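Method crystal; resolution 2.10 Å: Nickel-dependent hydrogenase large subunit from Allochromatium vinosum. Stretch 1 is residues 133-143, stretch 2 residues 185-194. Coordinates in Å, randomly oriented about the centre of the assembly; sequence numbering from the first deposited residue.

Stretch 1 133-143: LAQSISAWPKS
Stretch 2 (185-194) LMAVAHYLEA

Stretch 2 is helical throughout, part of a longer helix with phi/psi near -63/-40; its i to i-4 bonds run from Ala189 N to Leu185 O (2.9 Å) through Ala194 N to His190 O (2.8 Å). Stretch 1 finishes a helix at Ile137 and continues as a loop: Ser138 (phi/psi -160/157), Ala139 (-93/-3), Trp140 (-47/133), Pro141 (-67/-34), Lys142 (-88/88) and Ser143 (-147/10). The helix axes make an angle of 72° between their N-to-C directions and come no nearer than 11.3 Å; a long side chain, Met186, meets a short one, Ala134, on the other helix. The register pairs Ala134 with Met186 (CA to CA 6.7 Å) and Lys142 with Glu193 (CA to CA 9.2 Å); the contact runs from an apolar patch round Met186 to the Lys142–Glu193 pair.

In the apolar patch the CA-to-CB bond of Met186 points toward stretch 1, and its side chain, with chi angles t, t, p, extends to the first helix. Met186 SD lies 3.6 Å from Ala134 CA and 4.2 Å from Leu133 CD1, while Met186 CE sits 3.9 Å from CD1 of Ile137 (chi1 p, chi2 t). Ala134 suits this spot because its single methyl lets the sulfur approach the backbone, and the unbranched, polarizable methionine fits among its neighbours without needing a polar partner.

The last turn of the first helix gathers its bonds on Leu133 O, which accepts from Ser136 N at 3.0 Å, from Ser136 OG (chi1 p) at 2.7 Å, and weakly from Ile137 N at 3.3 Å; Ile137 N also donates weakly to Ala134 O at 3.3 Å. Beyond it, Ser138 OG (chi1 t), also hydrogen-bonded elsewhere in the structure, accepts from Trp140 N at 3.0 Å, nearly linearly at 169°, securing the turn; Ser143 OG (chi1 p) donates to Gln135 OE1 at 2.7 Å, tying the loop back to the helix.

In the middle, Trp140 (chi1 t, chi2 -119°) meets His190 (chi1 m, chi2 -11°), whose CB points sideways although its ring end comes nearer. Trp140 CD1 is 4.1 Å from His190 CE1, and the tryptophan five-membered ring and the imidazole have centroids 5.5 Å apart and planes at 84°, an oblique pairing. One water joins their ring nitrogens: it accepts from Trp140 NE1 at 3.0 Å and weakly from His190 ND1 at 3.4 Å, and donates to Lys142 O at 3.0 Å. The indole N-H and a loop carbonyl are thus satisfied by the water.

The charged end is a salt bridge. Lys142 (chi1 m, chi2 t, chi3 128°, chi4 -133°) donates from NZ to Glu193 OE2 at 2.8 Å and weakly to Glu193 OE1 at 3.2 Å. Glu193 folds back with chi1 and chi2 both m and chi3 -29°, and its OE2 is also hydrogen-bonded elsewhere in the structure. Glu193 OE1 lies at the edge of the indole, 4.3 Å from Trp140 CZ2, where the ring's slightly positive hydrogens favour a carboxylate.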

ATOM      1  N   LEU B 133      26.181  -9.935 -18.778  1.00 21.73           N
ATOM      2  CA  LEU B 133      25.800  -8.647 -18.327  1.00 22.05           C
ATOM      3  C   LEU B 133      25.429  -8.722 -16.852  1.00 23.63           C
ATOM      4  O   LEU B 133      25.902  -7.896 -16.043  1.00 23.66           O
ATOM      5  CB  LEU B 133      24.552  -8.238 -19.073  1.00 23.15           C
ATOM      6  CG  LEU B 133      24.123  -6.781 -19.198  1.00 30.04           C
ATOM      7  CD1 LEU B 133      22.631  -6.484 -19.130  1.00 21.77           C
ATOM      8  CD2 LEU B 133      25.178  -5.518 -18.819  1.00 30.02           C
ATOM      9  N   ALA B 134      24.560  -9.674 -16.492  1.00 21.84           N
ATOM     10  CA  ALA B 134      24.164  -9.773 -15.057  1.00 21.97           C
ATOM     11  C   ALA B 134      25.374  -9.908 -14.194  1.00 22.51           C
ATOM     12  O   ALA B 134      25.444  -9.318 -13.112  1.00 25.01           O
ATOM     13  CB  ALA B 134      23.298 -10.943 -14.844  1.00 21.66           C
ATOM     14  N   GLN B 135      26.356 -10.683 -14.660  1.00 22.71           N
ATOM     15  CA  GLN B 135      27.518 -10.965 -13.852  1.00 23.68           C
ATOM     16  C   GLN B 135      28.490  -9.777 -13.832  1.00 25.21           C
ATOM     17  O   GLN B 135      29.270  -9.665 -12.902  1.00 23.95           O
ATOM     18  CB  GLN B 135      28.206 -12.251 -14.362  1.00 20.99           C
ATOM     19  CG  GLN B 135      27.344 -13.483 -13.962  1.00 23.29           C
ATOM     20  CD  GLN B 135      27.868 -14.848 -14.542  1.00 22.83           C
ATOM     21  OE1 GLN B 135      27.246 -15.901 -14.348  1.00 25.95           O
ATOM     22  NE2 GLN B 135      29.018 -14.812 -15.206  1.00 18.68           N
ATOM     23  N   SER B 136      28.423  -8.880 -14.842  1.00 24.54           N
ATOM     24  CA  SER B 136      29.360  -7.747 -14.880  1.00 25.39           C
ATOM     25  C   SER B 136      28.844  -6.702 -13.878  1.00 25.61           C
ATOM     26  O   SER B 136      29.594  -5.809 -13.473  1.00 25.65           O
ATOM     27  CB  SER B 136      29.406  -7.101 -16.266  1.00 23.91           C
ATOM     28  OG  SER B 136      28.168  -6.414 -16.463  1.00 23.73           O
ATOM     29  N   ILE B 137      27.584  -6.828 -13.464  1.00 24.17           N
ATOM     30  CA  ILE B 137      27.092  -5.859 -12.483  1.00 26.42           C
ATOM     31  C   ILE B 137      26.893  -6.326 -11.055  1.00 25.68           C
ATOM     32  O   ILE B 137      26.690  -5.519 -10.209  1.00 26.48           O
ATOM     33  CB  ILE B 137      25.814  -5.033 -12.939  1.00 26.17           C
ATOM     34  CG1 ILE B 137      24.581  -5.880 -12.987  1.00 27.38           C
ATOM     35  CG2 ILE B 137      26.014  -4.371 -14.282  1.00 29.98           C
ATOM     36  CD1 ILE B 137      23.335  -5.050 -13.098  1.00 33.65           C
ATOM     37  N   SER B 138      26.901  -7.624 -10.778  1.00 27.17           N
ATOM     38  CA  SER B 138      26.460  -8.061  -9.471  1.00 25.04           C
ATOM     39  C   SER B 138      26.986  -9.433  -9.174  1.00 26.06           C
ATOM     40  O   SER B 138      27.240 -10.260 -10.078  1.00 26.38           O
ATOM     41  CB  SER B 138      24.922  -8.099  -9.459  1.00 25.20           C
ATOM     42  OG  SER B 138      24.444  -8.584  -8.253  1.00 25.49           O
ATOM     43  N   ALA B 139      27.044  -9.709  -7.884  1.00 26.63           N
ATOM     44  CA  ALA B 139      27.473 -10.990  -7.358  1.00 26.44           C
ATOM     45  C   ALA B 139      26.265 -11.900  -7.141  1.00 25.01           C
ATOM     46  O   ALA B 139      26.410 -13.045  -6.770  1.00 25.75           O
ATOM     47  CB  ALA B 139      28.250 -10.743  -6.007  1.00 25.80           C
ATOM     48  N   TRP B 140      25.072 -11.406  -7.382  1.00 22.91           N
ATOM     49  CA  TRP B 140      23.866 -12.214  -7.188  1.00 22.13           C
ATOM     50  C   TRP B 140      24.036 -13.577  -7.822  1.00 23.15           C
ATOM     51  O   TRP B 140      24.518 -13.648  -8.974  1.00 22.54           O
ATOM     52  CB  TRP B 140      22.677 -11.497  -7.845  1.00 18.78           C
ATOM     53  CG  TRP B 140      21.346 -12.233  -7.828  1.00 20.02           C
ATOM     54  CD1 TRP B 140      20.626 -12.639  -8.936  1.00 19.30           C
ATOM     55  CD2 TRP B 140      20.508 -12.549  -6.672  1.00 17.16           C
ATOM     56  NE1 TRP B 140      19.415 -13.192  -8.526  1.00 18.92           N
ATOM     57  CE2 TRP B 140      19.297 -13.079  -7.162  1.00 16.57           C
ATOM     58  CE3 TRP B 140      20.635 -12.328  -5.298  1.00 20.55           C
ATOM     59  CZ2 TRP B 140      18.255 -13.515  -6.316  1.00 17.03           C
ATOM     60  CZ3 TRP B 140      19.596 -12.758  -4.436  1.00 18.19           C
ATOM     61  CH2 TRP B 140      18.443 -13.368  -4.945  1.00 24.15           C
ATOM     62  N   PRO B 141      23.682 -14.684  -7.093  1.00 22.73           N
ATOM     63  CA  PRO B 141      24.049 -16.014  -7.641  1.00 22.87           C
ATOM     64  C   PRO B 141      23.336 -16.420  -8.915  1.00 22.20           C
ATOM     65  O   PRO B 141      23.899 -17.204  -9.688  1.00 25.14           O
ATOM     66  CB  PRO B 141      23.622 -17.019  -6.525  1.00 23.40           C
ATOM     67  CG  PRO B 141      23.771 -16.169  -5.210  1.00 22.15           C
ATOM     68  CD  PRO B 141      23.236 -14.772  -5.687  1.00 23.75           C
ATOM     69  N   LYS B 142      22.079 -16.012  -9.080  1.00 22.13           N
ATOM     70  CA  LYS B 142      21.203 -16.667 -10.058  1.00 23.39           C
ATOM     71  C   LYS B 142      21.378 -15.989 -11.428  1.00 25.08           C
ATOM     72  O   LYS B 142      20.691 -15.004 -11.728  1.00 26.11           O
ATOM     73  CB  LYS B 142      19.754 -16.635  -9.617  1.00 21.20           C
ATOM     74  CG  LYS B 142      19.458 -17.406  -8.343  1.00 27.98           C
ATOM     75  CD  LYS B 142      17.947 -17.315  -8.025  1.00 28.70           C
ATOM     76  CE  LYS B 142      17.229 -18.595  -7.777  1.00 41.51           C
ATOM     77  NZ  LYS B 142      15.919 -18.611  -8.570  1.00 41.26           N
ATOM     78  N   SER B 143      22.354 -16.468 -12.204  1.00 24.33           N
ATOM     79  CA  SER B 143      22.793 -15.728 -13.393  1.00 22.69           C
ATOM     80  C   SER B 143      23.223 -16.677 -14.496  1.00 23.11           C
ATOM     81  O   SER B 143      23.899 -16.260 -15.470  1.00 26.02           O
ATOM     82  CB  SER B 143      24.015 -14.881 -13.019  1.00 23.17           C
ATOM     83  OG  SER B 143      25.132 -15.736 -12.694  1.00 28.91           O
ATOM     84  N   LEU B 185      15.891  -9.021 -20.592  1.00 20.58           N
ATOM     85  CA  LEU B 185      15.703 -10.391 -20.074  1.00 19.33           C
ATOM     86  C   LEU B 185      16.164 -10.457 -18.615  1.00 19.61           C
ATOM     87  O   LEU B 185      15.474 -11.019 -17.786  1.00 21.07           O
ATOM     88  CB  LEU B 185      16.440 -11.454 -20.968  1.00 20.76           C
ATOM     89  CG  LEU B 185      16.307 -12.928 -20.504  1.00 19.99           C
ATOM     90  CD1 LEU B 185      14.796 -13.362 -20.298  1.00 17.61           C
ATOM     91  CD2 LEU B 185      17.072 -13.887 -21.466  1.00 18.36           C
ATOM     92  N   MET B 186      17.239  -9.737 -18.276  1.00 20.88           N
ATOM     93  CA  MET B 186      17.753  -9.730 -16.950  1.00 20.71           C
ATOM     94  C   MET B 186      16.698  -9.141 -15.976  1.00 22.60           C
ATOM     95  O   MET B 186      16.447  -9.680 -14.898  1.00 23.78           O
ATOM     96  CB  MET B 186      19.026  -8.894 -16.888  1.00 19.05           C
ATOM     97  CG  MET B 186      19.619  -8.812 -15.472  1.00 25.01           C
ATOM     98  SD  MET B 186      21.166  -7.783 -15.434  1.00 28.65           S
ATOM     99  CE  MET B 186      20.406  -6.161 -15.342  1.00 29.57           C
ATOM    100  N   ALA B 187      16.124  -8.000 -16.348  1.00 23.46           N
ATOM    101  CA  ALA B 187      15.097  -7.351 -15.536  1.00 21.31           C
ATOM    102  C   ALA B 187      13.850  -8.207 -15.375  1.00 20.79           C
ATOM    103  O   ALA B 187      13.261  -8.235 -14.296  1.00 21.28           O
ATOM    104  CB  ALA B 187      14.726  -6.026 -16.158  1.00 19.88           C
ATOM    105  N   VAL B 188      13.412  -8.882 -16.432  1.00 19.65           N
ATOM    106  CA  VAL B 188      12.298  -9.802 -16.329  1.00 20.23           C
ATOM    107  C   VAL B 188      12.607 -10.947 -15.335  1.00 21.81           C
ATOM    108  O   VAL B 188      11.753 -11.322 -14.538  1.00 19.25           O
ATOM    109  CB  VAL B 188      12.005 -10.428 -17.741  1.00 24.54           C
ATOM    110  CG1 VAL B 188      11.165 -11.663 -17.606  1.00 24.08           C
ATOM    111  CG2 VAL B 188      11.279  -9.377 -18.642  1.00 22.36           C
ATOM    112  N   ALA B 189      13.807 -11.555 -15.421  1.00 21.18           N
ATOM    113  CA  ALA B 189      14.168 -12.575 -14.454  1.00 19.84           C
ATOM    114  C   ALA B 189      14.128 -11.982 -13.038  1.00 20.52           C
ATOM    115  O   ALA B 189      13.666 -12.637 -12.095  1.00 21.38           O
ATOM    116  CB  ALA B 189      15.570 -13.065 -14.737  1.00 19.47           C
ATOM    117  N   HIS B 190      14.625 -10.761 -12.873  1.00 19.19           N
ATOM    118  CA  HIS B 190      14.640 -10.181 -11.527  1.00 20.59           C
ATOM    119  C   HIS B 190      13.252  -9.837 -11.012  1.00 20.44           C
ATOM    120  O   HIS B 190      12.985  -9.922  -9.801  1.00 19.19           O
ATOM    121  CB  HIS B 190      15.529  -8.944 -11.469  1.00 19.09           C
ATOM    122  CG  HIS B 190      16.978  -9.243 -11.692  1.00 20.85           C
ATOM    123  ND1 HIS B 190      17.493 -10.537 -11.710  1.00 22.87           N
ATOM    124  CD2 HIS B 190      18.027  -8.416 -11.866  1.00 14.67           C
ATOM    125  CE1 HIS B 190      18.800 -10.476 -11.927  1.00 15.87           C
ATOM    126  NE2 HIS B 190      19.151  -9.204 -11.977  1.00 24.54           N
ATOM    127  N   TYR B 191      12.389  -9.415 -11.929  1.00 20.23           N
ATOM    128  CA  TYR B 191      10.960  -9.224 -11.628  1.00 18.88           C
ATOM    129  C   TYR B 191      10.390 -10.495 -10.973  1.00 19.59           C
ATOM    130  O   TYR B 191       9.655 -10.439  -9.966  1.00 18.91           O
ATOM    131  CB  TYR B 191      10.240  -8.886 -12.941  1.00 17.76           C
ATOM    132  CG  TYR B 191       8.716  -8.706 -12.910  1.00 21.16           C
ATOM    133  CD1 TYR B 191       8.138  -7.435 -13.125  1.00 20.23           C
ATOM    134  CD2 TYR B 191       7.868  -9.799 -12.797  1.00 18.26           C
ATOM    135  CE1 TYR B 191       6.730  -7.253 -13.193  1.00 20.23           C
ATOM    136  CE2 TYR B 191       6.464  -9.638 -12.809  1.00 24.66           C
ATOM    137  CZ  TYR B 191       5.899  -8.376 -13.052  1.00 25.24           C
ATOM    138  OH  TYR B 191       4.512  -8.232 -13.101  1.00 23.33           O
ATOM    139  N   LEU B 192      10.729 -11.637 -11.532  1.00 19.22           N
ATOM    140  CA  LEU B 192      10.196 -12.898 -11.012  1.00 21.75           C
ATOM    141  C   LEU B 192      10.879 -13.273  -9.679  1.00 20.68           C
ATOM    142  O   LEU B 192      10.221 -13.792  -8.774  1.00 21.19           O
ATOM    143  CB  LEU B 192      10.408 -14.020 -12.033  1.00 21.63           C
ATOM    144  CG  LEU B 192       9.490 -13.935 -13.269  1.00 26.24           C
ATOM    145  CD1 LEU B 192       9.998 -14.869 -14.306  1.00 21.44           C
ATOM    146  CD2 LEU B 192       8.015 -14.257 -12.961  1.00 26.56           C
ATOM    147  N   GLU B 193      12.199 -13.060  -9.574  1.00 18.57           N
ATOM    148  CA  GLU B 193      12.838 -13.309  -8.287  1.00 18.68           C
ATOM    149  C   GLU B 193      12.266 -12.376  -7.203  1.00 18.30           C
ATOM    150  O   GLU B 193      12.138 -12.775  -6.048  1.00 20.56           O
ATOM    151  CB  GLU B 193      14.358 -13.101  -8.362  1.00 19.13           C
ATOM    152  CG  GLU B 193      15.063 -13.947  -9.376  1.00 23.07           C
ATOM    153  CD  GLU B 193      14.988 -15.456  -8.977  1.00 33.55           C
ATOM    154  OE1 GLU B 193      14.918 -15.738  -7.746  1.00 29.13           O
ATOM    155  OE2 GLU B 193      14.933 -16.341  -9.887  1.00 34.60           O
ATOM    156  N   ALA B 194      11.960 -11.125  -7.549  1.00 18.29           N
ATOM    157  CA  ALA B 194      11.409 -10.194  -6.572  1.00 16.69           C
ATOM    158  C   ALA B 194      10.063 -10.669  -6.051  1.00 19.37           C
ATOM    159  O   ALA B 194       9.771 -10.428  -4.874  1.00 19.81           O
ATOM    160  CB  ALA B 194      11.298  -8.715  -7.148  1.00 15.51           C
TER
HETATM  161  O   HOH W   1      18.033 -13.811 -11.107  1.00 20.62           O